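Local coordinates for NADH oxidoreductase (Mesorhizobium loti, PDB 3PI7), which probably binds NADPH and acts as an oxidoreductase on NAD(P)H, perhaps as a quinone reductase, at residues S60-D65 against G84-G89; R107-T112 against A145-P150; P150-A155 against F288-W293; L180-A185 against K206-A211; R235-A240 against A257-Y262. All blocks are in the same frame, centred on the assembly; numbering follows the deposited sequence.

Interaction 1 (S60-D65 against G84-G89); sequences SINPSD and GFEGVG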
# COMPACT_ATOMS: atom_id res chain seq x y z
N SER A 60 27.29 -13.64 10.55
CA SER A 60 27.08 -12.75 9.41
C SER A 60 26.85 -11.34 9.88
O SER A 60 26.45 -11.10 11.02
CB SER A 60 25.85 -13.16 8.60
OG SER A 60 25.96 -14.38 7.91
N ILE A 61 27.02 -10.39 8.96
CA ILE A 61 26.65 -8.99 9.15
C ILE A 61 25.67 -8.67 8.04
O ILE A 61 26.04 -8.73 6.86
CB ILE A 61 27.80 -7.98 9.21
CG1 ILE A 61 28.87 -8.39 10.24
CG2 ILE A 61 27.24 -6.56 9.50
CD1 ILE A 61 30.18 -7.67 10.01
N ASN A 62 24.42 -8.39 8.40
CA ASN A 62 23.37 -8.07 7.43
C ASN A 62 22.89 -6.64 7.59
O ASN A 62 23.00 -6.11 8.69
CB ASN A 62 22.18 -9.01 7.61
CG ASN A 62 22.49 -10.43 7.26
OD1 ASN A 62 22.89 -10.75 6.14
ND2 ASN A 62 22.38 -11.31 8.25
N PRO A 63 22.22 -6.03 6.58
CA PRO A 63 21.69 -4.66 6.79
C PRO A 63 20.79 -4.59 8.03
O PRO A 63 20.85 -3.59 8.75
CB PRO A 63 20.91 -4.41 5.50
CG PRO A 63 21.68 -5.16 4.48
CD PRO A 63 21.98 -6.47 5.20
N SER A 64 20.03 -5.68 8.35
CA SER A 64 19.19 -5.70 9.56
C SER A 64 20.05 -5.53 10.83
O SER A 64 19.59 -4.90 11.77
CB SER A 64 18.33 -6.97 9.63
OG SER A 64 19.10 -8.15 9.51
N ASP A 65 21.29 -6.08 10.89
CA ASP A 65 22.15 -5.87 12.07
C ASP A 65 22.55 -4.40 12.22
O ASP A 65 22.52 -3.87 13.32
CB ASP A 65 23.41 -6.72 11.99
CG ASP A 65 23.12 -8.19 12.04
OD1 ASP A 65 22.58 -8.66 13.08
OD2 ASP A 65 23.44 -8.88 11.07
N GLY A 84 23.88 -9.13 16.67
CA GLY A 84 24.11 -10.16 15.67
C GLY A 84 22.92 -11.08 15.57
O GLY A 84 22.54 -11.75 16.54
N PHE A 85 22.33 -11.12 14.40
CA PHE A 85 21.12 -11.92 14.25
C PHE A 85 21.37 -13.33 13.79
O PHE A 85 20.50 -14.17 14.02
CB PHE A 85 20.14 -11.25 13.28
CG PHE A 85 19.42 -10.06 13.88
CD1 PHE A 85 18.77 -10.15 15.10
CD2 PHE A 85 19.37 -8.85 13.19
CE1 PHE A 85 18.14 -9.04 15.66
CE2 PHE A 85 18.69 -7.75 13.73
CZ PHE A 85 18.10 -7.85 14.97
N GLU A 86 22.45 -13.61 13.06
CA GLU A 86 22.64 -14.97 12.57
C GLU A 86 24.10 -15.41 12.56
O GLU A 86 25.02 -14.61 12.52
CB GLU A 86 22.04 -15.20 11.16
CG GLU A 86 22.83 -14.72 9.96
CD GLU A 86 22.26 -14.95 8.56
OE1 GLU A 86 21.64 -16.00 8.28
OE2 GLU A 86 22.49 -14.05 7.72
N GLY A 87 24.28 -16.72 12.48
CA GLY A 87 25.61 -17.27 12.33
C GLY A 87 25.57 -18.77 12.19
O GLY A 87 24.52 -19.38 11.92
N VAL A 88 26.74 -19.35 12.39
CA VAL A 88 26.89 -20.79 12.37
C VAL A 88 27.71 -21.15 13.59
O VAL A 88 28.66 -20.45 13.98
CB VAL A 88 27.51 -21.30 11.04
CG1 VAL A 88 28.93 -20.78 10.86
CG2 VAL A 88 27.48 -22.84 10.95
N GLY A 89 27.39 -22.30 14.15
CA GLY A 89 28.18 -22.75 15.28
C GLY A 89 27.73 -24.09 15.76
O GLY A 89 26.85 -24.71 15.16
O HOH W 1 23.81 -11.47 11.75
O HOH W 2 21.92 -7.61 15.31

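Interaction 2 (R107-T112 against A145-P150); sequences RVAFAT and AMIVNP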
# COMPACT_ATOMS: atom_id res chain seq x y z
N ARG A 107 26.06 -29.02 14.67
CA ARG A 107 26.52 -27.81 14.03
C ARG A 107 25.32 -27.24 13.30
O ARG A 107 24.66 -27.97 12.54
CB ARG A 107 27.64 -28.19 13.10
CG ARG A 107 28.12 -27.09 12.20
CD ARG A 107 29.17 -27.74 11.32
NE ARG A 107 28.63 -28.67 10.32
CZ ARG A 107 28.95 -28.60 9.03
NH1 ARG A 107 29.80 -27.67 8.61
NH2 ARG A 107 28.42 -29.45 8.16
N VAL A 108 24.98 -25.99 13.59
CA VAL A 108 23.77 -25.40 13.07
C VAL A 108 23.98 -24.03 12.50
O VAL A 108 24.85 -23.28 12.96
CB VAL A 108 22.67 -25.28 14.19
CG1 VAL A 108 22.16 -26.63 14.67
CG2 VAL A 108 23.15 -24.41 15.37
N ALA A 109 23.14 -23.68 11.54
CA ALA A 109 22.95 -22.29 11.14
C ALA A 109 21.93 -21.78 12.12
O ALA A 109 21.02 -22.54 12.49
CB ALA A 109 22.43 -22.22 9.71
N PHE A 110 22.05 -20.55 12.62
CA PHE A 110 21.05 -20.13 13.59
C PHE A 110 20.67 -18.67 13.43
O PHE A 110 21.47 -17.89 12.93
CB PHE A 110 21.52 -20.40 15.03
CG PHE A 110 22.71 -19.57 15.42
CD1 PHE A 110 24.00 -20.01 15.15
CD2 PHE A 110 22.54 -18.36 16.08
CE1 PHE A 110 25.11 -19.23 15.50
CE2 PHE A 110 23.65 -17.57 16.40
CZ PHE A 110 24.92 -18.02 16.12
N ALA A 111 19.49 -18.32 13.93
CA ALA A 111 18.97 -16.96 13.96
C ALA A 111 18.61 -16.70 15.41
O ALA A 111 17.93 -17.51 16.04
CB ALA A 111 17.76 -16.82 13.03
N THR A 112 19.17 -15.64 15.98
CA THR A 112 18.97 -15.37 17.41
C THR A 112 17.62 -14.76 17.72
O THR A 112 17.15 -14.89 18.86
CB THR A 112 20.11 -14.47 17.92
OG1 THR A 112 20.12 -13.27 17.15
CG2 THR A 112 21.45 -15.13 17.79
N ALA A 145 25.46 -17.76 6.72
CA ALA A 145 24.54 -16.87 6.02
C ALA A 145 23.41 -17.67 5.34
O ALA A 145 22.81 -17.20 4.38
CB ALA A 145 25.32 -16.08 4.99
N MSE A 146 23.10 -18.86 5.88
CA MSE A 146 22.10 -19.76 5.31
C MSE A 146 20.66 -19.33 5.62
O MSE A 146 19.75 -19.73 4.89
CB MSE A 146 22.33 -21.22 5.78
CG MSE A 146 21.37 -22.26 5.17
SE MSE A 146 21.59 -24.06 5.85
CE MSE A 146 23.23 -24.48 4.85
N ILE A 147 20.42 -18.54 6.65
CA ILE A 147 19.03 -18.21 6.99
C ILE A 147 18.48 -16.93 6.41
O ILE A 147 17.50 -17.01 5.69
CB ILE A 147 18.84 -18.24 8.54
CG1 ILE A 147 19.07 -19.67 9.07
CG2 ILE A 147 17.46 -17.68 8.98
CD1 ILE A 147 19.18 -19.73 10.58
N VAL A 148 19.00 -15.76 6.81
CA VAL A 148 18.37 -14.48 6.53
C VAL A 148 18.20 -14.22 5.04
O VAL A 148 17.06 -14.15 4.59
CB VAL A 148 19.07 -13.29 7.23
CG1 VAL A 148 18.41 -11.95 6.85
CG2 VAL A 148 19.05 -13.47 8.76
N ASN A 149 19.29 -14.18 4.28
CA ASN A 149 19.14 -13.86 2.87
C ASN A 149 18.56 -15.02 2.07
O ASN A 149 17.61 -14.75 1.35
CB ASN A 149 20.43 -13.34 2.26
CG ASN A 149 20.73 -11.93 2.75
OD1 ASN A 149 19.84 -11.18 3.17
ND2 ASN A 149 22.00 -11.59 2.81
N PRO A 150 18.98 -16.28 2.24
CA PRO A 150 18.40 -17.36 1.44
C PRO A 150 16.90 -17.55 1.66
O PRO A 150 16.18 -17.74 0.69
CB PRO A 150 19.19 -18.58 1.92
CG PRO A 150 20.56 -18.00 2.18
CD PRO A 150 20.16 -16.78 2.99

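Interaction 3 (P150-A155 against F288-W293); sequences PLTAIA and FWLSEW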
# COMPACT_ATOMS: atom_id res chain seq x y z
N PRO A 150 18.98 -16.28 2.24
CA PRO A 150 18.40 -17.36 1.44
C PRO A 150 16.90 -17.55 1.66
O PRO A 150 16.18 -17.74 0.69
CB PRO A 150 19.19 -18.58 1.92
CG PRO A 150 20.56 -18.00 2.18
CD PRO A 150 20.16 -16.78 2.99
N LEU A 151 16.42 -17.48 2.92
CA LEU A 151 14.98 -17.70 3.13
C LEU A 151 14.19 -16.51 2.69
O LEU A 151 13.10 -16.71 2.17
CB LEU A 151 14.65 -18.07 4.58
CG LEU A 151 15.32 -19.38 5.04
CD1 LEU A 151 15.00 -19.65 6.48
CD2 LEU A 151 14.88 -20.59 4.15
N THR A 152 14.74 -15.28 2.83
CA THR A 152 14.04 -14.10 2.31
C THR A 152 13.98 -14.19 0.79
O THR A 152 12.95 -13.82 0.20
CB THR A 152 14.76 -12.82 2.75
OG1 THR A 152 14.89 -12.83 4.16
CG2 THR A 152 14.03 -11.55 2.31
N ALA A 153 15.07 -14.67 0.15
CA ALA A 153 15.09 -14.77 -1.31
C ALA A 153 14.04 -15.75 -1.79
O ALA A 153 13.35 -15.49 -2.76
CB ALA A 153 16.45 -15.20 -1.83
N ILE A 154 13.94 -16.90 -1.14
CA ILE A 154 12.96 -17.90 -1.53
C ILE A 154 11.57 -17.33 -1.34
O ILE A 154 10.75 -17.40 -2.25
CB ILE A 154 13.17 -19.22 -0.76
CG1 ILE A 154 14.49 -19.88 -1.25
CG2 ILE A 154 11.95 -20.19 -0.92
CD1 ILE A 154 15.04 -20.99 -0.31
N ALA A 155 11.30 -16.78 -0.16
CA ALA A 155 9.97 -16.30 0.13
C ALA A 155 9.54 -15.16 -0.80
O ALA A 155 8.41 -15.17 -1.29
CB ALA A 155 9.89 -15.85 1.58
N PHE A 288 7.20 -6.63 3.61
CA PHE A 288 7.57 -8.01 3.75
C PHE A 288 8.53 -8.10 4.92
O PHE A 288 9.51 -7.35 4.94
CB PHE A 288 8.23 -8.57 2.47
CG PHE A 288 8.65 -10.00 2.68
CD1 PHE A 288 9.90 -10.31 3.22
CD2 PHE A 288 7.77 -11.04 2.41
CE1 PHE A 288 10.27 -11.63 3.45
CE2 PHE A 288 8.15 -12.37 2.64
CZ PHE A 288 9.38 -12.65 3.19
N TRP A 289 8.30 -9.07 5.81
CA TRP A 289 9.13 -9.32 6.97
C TRP A 289 9.30 -10.82 7.09
O TRP A 289 8.31 -11.53 7.21
CB TRP A 289 8.49 -8.70 8.21
CG TRP A 289 9.29 -8.78 9.47
CD1 TRP A 289 10.64 -8.98 9.59
CD2 TRP A 289 8.79 -8.59 10.79
NE1 TRP A 289 10.99 -8.98 10.93
CE2 TRP A 289 9.86 -8.78 11.69
CE3 TRP A 289 7.51 -8.36 11.31
CZ2 TRP A 289 9.71 -8.63 13.07
CZ3 TRP A 289 7.36 -8.22 12.68
CH2 TRP A 289 8.45 -8.36 13.54
N LEU A 290 10.54 -11.30 6.95
CA LEU A 290 10.76 -12.76 6.98
C LEU A 290 10.20 -13.41 8.26
O LEU A 290 9.52 -14.43 8.15
CB LEU A 290 12.25 -13.07 6.82
CG LEU A 290 12.63 -14.57 6.86
CD1 LEU A 290 11.99 -15.37 5.71
CD2 LEU A 290 14.10 -14.73 6.97
N SER A 291 10.39 -12.77 9.43
CA SER A 291 9.84 -13.32 10.69
C SER A 291 8.33 -13.49 10.60
O SER A 291 7.82 -14.53 11.01
CB SER A 291 10.20 -12.47 11.89
OG SER A 291 11.61 -12.37 12.04
N GLU A 292 7.61 -12.51 9.98
CA GLU A 292 6.17 -12.62 9.81
C GLU A 292 5.79 -13.70 8.82
O GLU A 292 4.87 -14.45 9.09
CB GLU A 292 5.54 -11.26 9.40
CG GLU A 292 4.02 -11.29 9.36
CD GLU A 292 3.23 -11.64 10.61
OE1 GLU A 292 3.82 -11.67 11.72
OE2 GLU A 292 2.00 -11.85 10.48
N TRP A 293 6.53 -13.81 7.69
CA TRP A 293 6.27 -14.80 6.67
C TRP A 293 6.37 -16.22 7.29
O TRP A 293 5.52 -17.04 7.01
CB TRP A 293 7.25 -14.62 5.50
CG TRP A 293 7.07 -15.63 4.40
CD1 TRP A 293 6.23 -15.54 3.33
CD2 TRP A 293 7.74 -16.89 4.29
NE1 TRP A 293 6.35 -16.67 2.55
CE2 TRP A 293 7.26 -17.52 3.12
CE3 TRP A 293 8.76 -17.51 5.02
CZ2 TRP A 293 7.74 -18.76 2.69
CZ3 TRP A 293 9.18 -18.77 4.63
CH2 TRP A 293 8.67 -19.38 3.48
O HOH W 3 6.00 -15.82 -0.41

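Interaction 4 (L180-A185 against K206-A211); sequences LIIGLA and KDIGAA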
# COMPACT_ATOMS: atom_id res chain seq x y z
N LEU A 180 20.99 -13.22 -4.74
CA LEU A 180 20.38 -14.55 -4.63
C LEU A 180 19.08 -14.62 -5.46
O LEU A 180 18.80 -15.63 -6.12
CB LEU A 180 20.06 -14.89 -3.16
CG LEU A 180 21.25 -15.17 -2.23
CD1 LEU A 180 20.76 -15.33 -0.83
CD2 LEU A 180 22.03 -16.39 -2.67
N ILE A 181 18.26 -13.57 -5.39
CA ILE A 181 16.98 -13.53 -6.13
C ILE A 181 17.26 -13.51 -7.62
O ILE A 181 16.58 -14.21 -8.36
CB ILE A 181 16.08 -12.35 -5.67
CG1 ILE A 181 15.72 -12.57 -4.19
CG2 ILE A 181 14.77 -12.27 -6.54
CD1 ILE A 181 14.94 -11.45 -3.52
N ILE A 182 18.27 -12.74 -8.05
CA ILE A 182 18.63 -12.67 -9.48
C ILE A 182 18.95 -14.10 -9.98
O ILE A 182 18.45 -14.49 -11.04
CB ILE A 182 19.79 -11.65 -9.75
CG1 ILE A 182 19.30 -10.21 -9.56
CG2 ILE A 182 20.30 -11.83 -11.19
CD1 ILE A 182 20.40 -9.13 -9.43
N GLY A 183 19.73 -14.86 -9.21
CA GLY A 183 20.09 -16.25 -9.50
C GLY A 183 18.88 -17.15 -9.68
O GLY A 183 18.78 -17.86 -10.68
N LEU A 184 17.94 -17.09 -8.73
CA LEU A 184 16.66 -17.82 -8.80
C LEU A 184 15.87 -17.45 -10.04
O LEU A 184 15.28 -18.30 -10.69
CB LEU A 184 15.79 -17.50 -7.57
CG LEU A 184 16.24 -18.06 -6.22
CD1 LEU A 184 15.37 -17.50 -5.08
CD2 LEU A 184 16.17 -19.60 -6.20
N ALA A 185 15.80 -16.13 -10.33
CA ALA A 185 15.08 -15.61 -11.47
C ALA A 185 15.65 -16.15 -12.76
O ALA A 185 14.88 -16.60 -13.60
CB ALA A 185 15.17 -14.09 -11.46
N LYS A 206 24.49 -8.10 -14.38
CA LYS A 206 24.03 -8.67 -15.64
C LYS A 206 24.57 -10.08 -15.81
O LYS A 206 23.86 -10.96 -16.30
CB LYS A 206 24.44 -7.77 -16.80
CG LYS A 206 23.47 -6.63 -17.00
CD LYS A 206 23.99 -5.65 -18.02
CE LYS A 206 22.98 -4.56 -18.28
NZ LYS A 206 23.49 -3.54 -19.23
N ASP A 207 25.81 -10.32 -15.33
CA ASP A 207 26.45 -11.63 -15.40
C ASP A 207 25.65 -12.70 -14.65
O ASP A 207 25.48 -13.80 -15.16
CB ASP A 207 27.87 -11.56 -14.82
CG ASP A 207 28.63 -12.86 -14.96
OD1 ASP A 207 28.85 -13.31 -16.11
OD2 ASP A 207 28.97 -13.46 -13.91
N ILE A 208 25.11 -12.35 -13.48
CA ILE A 208 24.37 -13.33 -12.69
C ILE A 208 22.91 -13.47 -13.16
O ILE A 208 22.20 -14.37 -12.70
CB ILE A 208 24.48 -13.05 -11.17
CG1 ILE A 208 24.10 -11.61 -10.84
CG2 ILE A 208 25.90 -13.40 -10.68
CD1 ILE A 208 23.64 -11.44 -9.47
N GLY A 209 22.45 -12.59 -14.07
CA GLY A 209 21.12 -12.75 -14.63
C GLY A 209 20.18 -11.57 -14.64
O GLY A 209 19.02 -11.75 -15.00
N ALA A 210 20.63 -10.37 -14.24
CA ALA A 210 19.71 -9.23 -14.28
C ALA A 210 19.44 -8.85 -15.73
O ALA A 210 20.38 -8.83 -16.53
CB ALA A 210 20.26 -8.06 -13.51
N ALA A 211 18.16 -8.65 -16.08
CA ALA A 211 17.79 -8.25 -17.45
C ALA A 211 18.12 -6.79 -17.67
O ALA A 211 18.55 -6.40 -18.75
CB ALA A 211 16.31 -8.49 -17.69

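Interaction 5 (R235-A240 against A257-Y262); sequences RIFLDA and ARWIIY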
# COMPACT_ATOMS: atom_id res chain seq x y z
N ARG A 235 5.19 -6.30 -12.39
CA ARG A 235 4.16 -5.98 -11.41
C ARG A 235 4.72 -6.02 -10.00
O ARG A 235 4.20 -5.32 -9.14
CB ARG A 235 2.95 -6.90 -11.57
CG ARG A 235 2.02 -6.41 -12.71
CD ARG A 235 0.65 -7.08 -12.71
NE ARG A 235 0.70 -8.55 -12.76
CZ ARG A 235 0.92 -9.27 -13.86
NH1 ARG A 235 1.15 -8.67 -15.03
NH2 ARG A 235 0.93 -10.59 -13.80
N ILE A 236 5.79 -6.78 -9.76
CA ILE A 236 6.32 -6.83 -8.40
C ILE A 236 7.51 -5.98 -8.28
O ILE A 236 8.42 -6.09 -9.08
CB ILE A 236 6.67 -8.28 -7.95
CG1 ILE A 236 5.43 -9.20 -8.06
CG2 ILE A 236 7.29 -8.32 -6.54
CD1 ILE A 236 4.22 -8.80 -7.04
N PHE A 237 7.52 -5.14 -7.23
CA PHE A 237 8.68 -4.30 -6.93
C PHE A 237 9.10 -4.61 -5.51
O PHE A 237 8.37 -4.31 -4.56
CB PHE A 237 8.31 -2.82 -7.14
CG PHE A 237 9.27 -1.79 -6.60
CD1 PHE A 237 10.65 -2.03 -6.56
CD2 PHE A 237 8.80 -0.57 -6.13
CE1 PHE A 237 11.53 -1.07 -6.04
CE2 PHE A 237 9.69 0.41 -5.66
CZ PHE A 237 11.05 0.16 -5.65
N LEU A 238 10.30 -5.22 -5.36
CA LEU A 238 10.86 -5.58 -4.05
C LEU A 238 11.79 -4.44 -3.69
O LEU A 238 12.80 -4.22 -4.37
CB LEU A 238 11.58 -6.95 -4.09
CG LEU A 238 10.72 -8.12 -4.61
CD1 LEU A 238 11.55 -9.43 -4.65
CD2 LEU A 238 9.51 -8.32 -3.73
N ASP A 239 11.42 -3.69 -2.67
CA ASP A 239 12.15 -2.48 -2.35
C ASP A 239 12.85 -2.51 -0.99
O ASP A 239 12.19 -2.56 0.05
CB ASP A 239 11.15 -1.32 -2.39
CG ASP A 239 11.73 0.05 -2.06
OD1 ASP A 239 12.93 0.29 -2.35
OD2 ASP A 239 10.96 0.90 -1.56
N ALA A 240 14.19 -2.37 -1.00
CA ALA A 240 15.00 -2.31 0.21
C ALA A 240 15.37 -0.85 0.58
O ALA A 240 16.00 -0.63 1.63
CB ALA A 240 16.31 -3.09 -0.00
N ALA A 257 0.65 -2.89 -10.06
CA ALA A 257 1.95 -2.97 -9.44
C ALA A 257 1.84 -3.06 -7.93
O ALA A 257 0.95 -2.44 -7.34
CB ALA A 257 2.78 -1.77 -9.80
N ARG A 258 2.70 -3.89 -7.34
CA ARG A 258 2.78 -4.08 -5.89
C ARG A 258 4.16 -3.63 -5.43
O ARG A 258 5.19 -4.17 -5.88
CB ARG A 258 2.55 -5.55 -5.52
CG ARG A 258 1.12 -6.02 -5.77
CD ARG A 258 1.05 -7.52 -5.65
NE ARG A 258 1.41 -7.99 -4.32
CZ ARG A 258 1.65 -9.27 -4.03
NH1 ARG A 258 1.59 -10.19 -4.99
NH2 ARG A 258 1.96 -9.64 -2.80
N TRP A 259 4.18 -2.62 -4.58
CA TRP A 259 5.42 -2.07 -4.01
C TRP A 259 5.58 -2.77 -2.69
O TRP A 259 4.74 -2.59 -1.81
CB TRP A 259 5.23 -0.56 -3.86
CG TRP A 259 6.36 0.23 -3.28
CD1 TRP A 259 7.60 -0.20 -2.89
CD2 TRP A 259 6.36 1.65 -3.12
NE1 TRP A 259 8.36 0.88 -2.47
CE2 TRP A 259 7.60 2.02 -2.56
CE3 TRP A 259 5.37 2.64 -3.30
CZ2 TRP A 259 7.91 3.36 -2.26
CZ3 TRP A 259 5.68 3.97 -3.00
CH2 TRP A 259 6.94 4.32 -2.53
N ILE A 260 6.54 -3.69 -2.63
CA ILE A 260 6.76 -4.54 -1.46
C ILE A 260 8.01 -4.07 -0.75
O ILE A 260 9.12 -4.24 -1.24
CB ILE A 260 6.84 -6.03 -1.84
CG1 ILE A 260 5.56 -6.44 -2.60
CG2 ILE A 260 7.06 -6.89 -0.56
CD1 ILE A 260 5.51 -7.88 -3.10
N ILE A 261 7.81 -3.38 0.36
CA ILE A 261 8.92 -2.75 1.09
C ILE A 261 9.47 -3.75 2.09
O ILE A 261 8.70 -4.26 2.91
CB ILE A 261 8.41 -1.46 1.77
CG1 ILE A 261 8.10 -0.40 0.69
CG2 ILE A 261 9.46 -0.95 2.78
CD1 ILE A 261 7.49 0.97 1.15
N TYR A 262 10.78 -4.01 2.07
CA TYR A 262 11.35 -4.95 3.05
C TYR A 262 12.61 -4.35 3.74
O TYR A 262 13.21 -4.98 4.60
CB TYR A 262 11.64 -6.29 2.40
CG TYR A 262 12.78 -6.25 1.42
CD1 TYR A 262 12.56 -6.00 0.07
CD2 TYR A 262 14.08 -6.54 1.82
CE1 TYR A 262 13.60 -6.00 -0.85
CE2 TYR A 262 15.14 -6.48 0.92
CZ TYR A 262 14.89 -6.25 -0.42
OH TYR A 262 15.91 -6.27 -1.32
O HOH W 4 15.37 -4.91 -3.41

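Interaction 1 (S60-D65 against G84-G89)
Asn62 and Asp65 reach across to Glu86 and Phe85 in the GroES-like domain, where the turn entering helix 63-69 lies against the start of strand 86-94. Direct hydrogen bonds come first. Ser60 N donates to Glu86 O at 3.2 Å, from above the carbonyl plane. Asn62 ND2 gives a 2.8 Å bond to Glu86 OE2; the acceptor lies near the amide plane, but the donor meets the carboxylate on its anti side, 31° out of plane. The two side chains cross at about a right angle. Asp65 suits its place because both oxygens work: OD1 takes Phe85 N on its syn lone pair at 2.8 Å, while OD2 turns its anti lone pair to Asn62 N at 2.9 Å. Partners beyond the two segments also hold this buried polar group, for Ser60 OG bonds to Ala144 O and Glu86 OE1 accepts from Val148 N. Packing is lighter: Ser64 O lies at the edge of the Phe85 ring, 3.6 Å from CE2. Two waters fill in. One accepts from Glu86 N at 2.9 Å; the other accepts from Gly84 N, donates to Asp65 OD1 at 2.6 Å, and sits 3.5 Å above the centre of the Phe85 ring.

Interaction 2 (R107-T112 against A145-P150)
Ile147 presses its CD1 methyl onto the backbone of strand 107-111 between Ala109 and Ala111, and here the contact is tightest. CD1 comes to 3.4 Å from Phe110 C and 3.6 Å from Ala111 N, lying against the peptide unit itself. It can come this close because CB of Phe110 leaves the strand on the side turned away from Ile147, and because each neighbour on the near side of the strand carries only a methyl: Ala109 CB is 4.2 Å from Ile147 CD1, Ala111 CB 4.1 Å. Ile147 CG1 stands anti to the carbonyl carbon (chi1 -64°), with CG2 anti to the backbone N and near Ala111 CB. Strand 107-111 belongs to the beta-sheet of the GroES-like domain, next to strand 86-94, and the segment 145-150, which follows the short helix 140-143, leads into the long helix 148-163. Looser contact lies to both ends of the isoleucine. Ala109 CB meets Met146, a selenomethionine, at CB alone, 4.1 Å away, while the Met146 side chain also packs on Ile132 and Leu134. Toward the other end the packing thins into a partly exposed margin, where Ile147 is the one residue of segment 145-150 that Ala111 touches.

Interaction 3 (P150-A155 against F288-W293)
Ala155, Leu290 and Thr152 have the most surface buried here, and Ala155 has the largest share. Its methyl sits over the face of the Trp293 indole as a CH-pi contact, CB 3.6 Å from the centroid of the five-membered ring and 17° off the ring normal. The same CB is 3.6 Å from Phe288 CZ, so a small residue lets two aromatic side chains close on one methyl. Trp293 CG is anti to the backbone N (chi1 179°), which starts the indole out toward the other helix. Helix 148-163 and the short helix 290-296 meet in this way at the edge of the Rossmann domain: Phe288 directly follows strand 284-287, outermost in the parallel sheet of this chain, and Trp289 takes the N-cap position of the helix. Leu290 divides its two methyls. CD1 lies 4.0 Å from Leu151 CB, and CD2 comes to 3.5 Å from Thr152 OG1. That hydroxyl can face a hydrocarbon because it is hydrogen-bonded to Val148 O, one turn back in its own helix, while Thr152 CG2 touches Phe288 CE1 at 3.9 Å. On the far side of helix 290-296, Glu292 forms a salt bridge with Arg256 of the second subunit, and Trp289 meets Phe280 of that subunit edge-to-face. A water accepts a weak bond from Trp293 NE1 and donates to Ala155 O at 2.6 Å.

Interaction 4 (L180-A185 against K206-A211)
Ile182 makes an apolar contact with Ile208, Gly209 and Ala210, joining the middle of helix 176-188 to the C-terminal end of helix 202-208. These helices are successive crossovers of the Rossmann domain: the first leads from strand 167-170 to strand 191-196, the second from there to strand 212-215. Ile182 has the most surface covered, and its branched shape serves two neighbours at once. CG2, anti to the backbone N, lies against the chain where it leaves the helix, 3.5 Å from Ile208 O and 3.4 Å from Ala210 N. CD1 reaches on to Ala210 CB at 4.2 Å. Buried isoleucine suits the place, since the same side chain also packs on Met170 and Val194 of the parallel sheet. Ile208, partly exposed at the margin, crosses Ile182 at about a right angle. Its CG1 takes the crowded position between backbone N and carbonyl carbon (chi1 52°), and the chain then brings CD1 to 3.8 Å from Ile182 CG2. Gly209 ends the helix in a Schellman motif with phi 130°, a backbone shape that glycine adopts readily; with no side chain there, Ile182 CG2 can lie 3.5 Å from Gly209 C. On the other helix, Gly183 CA passes 4.3 Å from Ile208 O.

Interaction 5 (R235-A240 against A257-Y262)
Phe237 and Trp259 form an offset stack on one face of the Rossmann sheet, the phenyl ring and the indole five-membered ring 4.7 Å apart between centroids with planes at 20°. They sit on neighbouring parallel strands, 236-239 and 258-261, of a beta-alpha-beta unit whose helix 243-252 covers this face; Ala246 touches both side chains. Each has CG anti to the backbone N, and the two side chains lie side by side pointing the same way. The other face carries Ile236, Leu238 and Ile260, with Arg258 at its N-terminal end. Ile236 CG2 meets Ile260 CD1 at 3.9 Å, and Leu238 runs beside Ile260 under the cover of helices 148-163 and 176-188. At the C-terminal end of the strands, Tyr262 turns one ring face to Ala240, whose small CB lies 3.5 Å from Tyr262 OH, and puts its edge toward Leu238. Between the faces runs a regular ladder of five backbone hydrogen bonds, from Arg258 N to Arg235 O through to Tyr262 N to Asp239 O. At its N-terminal end the Ile236 side chain lies alongside that of Arg258, CD1 3.6 Å from NH1 and close to CD as well, while Arg258 NE pairs with Glu286. Asp239 supplies the polar edge. OD1 accepts from Thr171 OG1 and from the amides of Val241 and Thr242, while OD2 receives a nearly straight 2.8 Å bond (175°) from Trp259 NE1; the acceptor lies in the indole plane, and this bond helps fix the stacked ring. A water accepts from Tyr262 OH at 2.6 Å and donates to Leu238 O at 2.8 Å.

In the fold
From the N terminus, interaction 1 closes a short loop within the GroES-like domain. Interaction 2 closes the next one, and the two abut because strands 86-94 and 107-111 are neighbours in one sheet. Interaction 2 ends at Pro150, where interaction 3 begins, and helix 148-163, used by both, joins the GroES-like sheet to the Rossmann domain. Interaction 3 then closes the longest loop, from 150 to 293, and interactions 4 and 5 lie within it one after the other; none cross. Interaction 3 touches both: Ala153 packs on Ile181, and Phe288 N bonds to Ile261 O. Interactions 4 and 5 meet lightly through Ile181 and Leu238, helix against sheet.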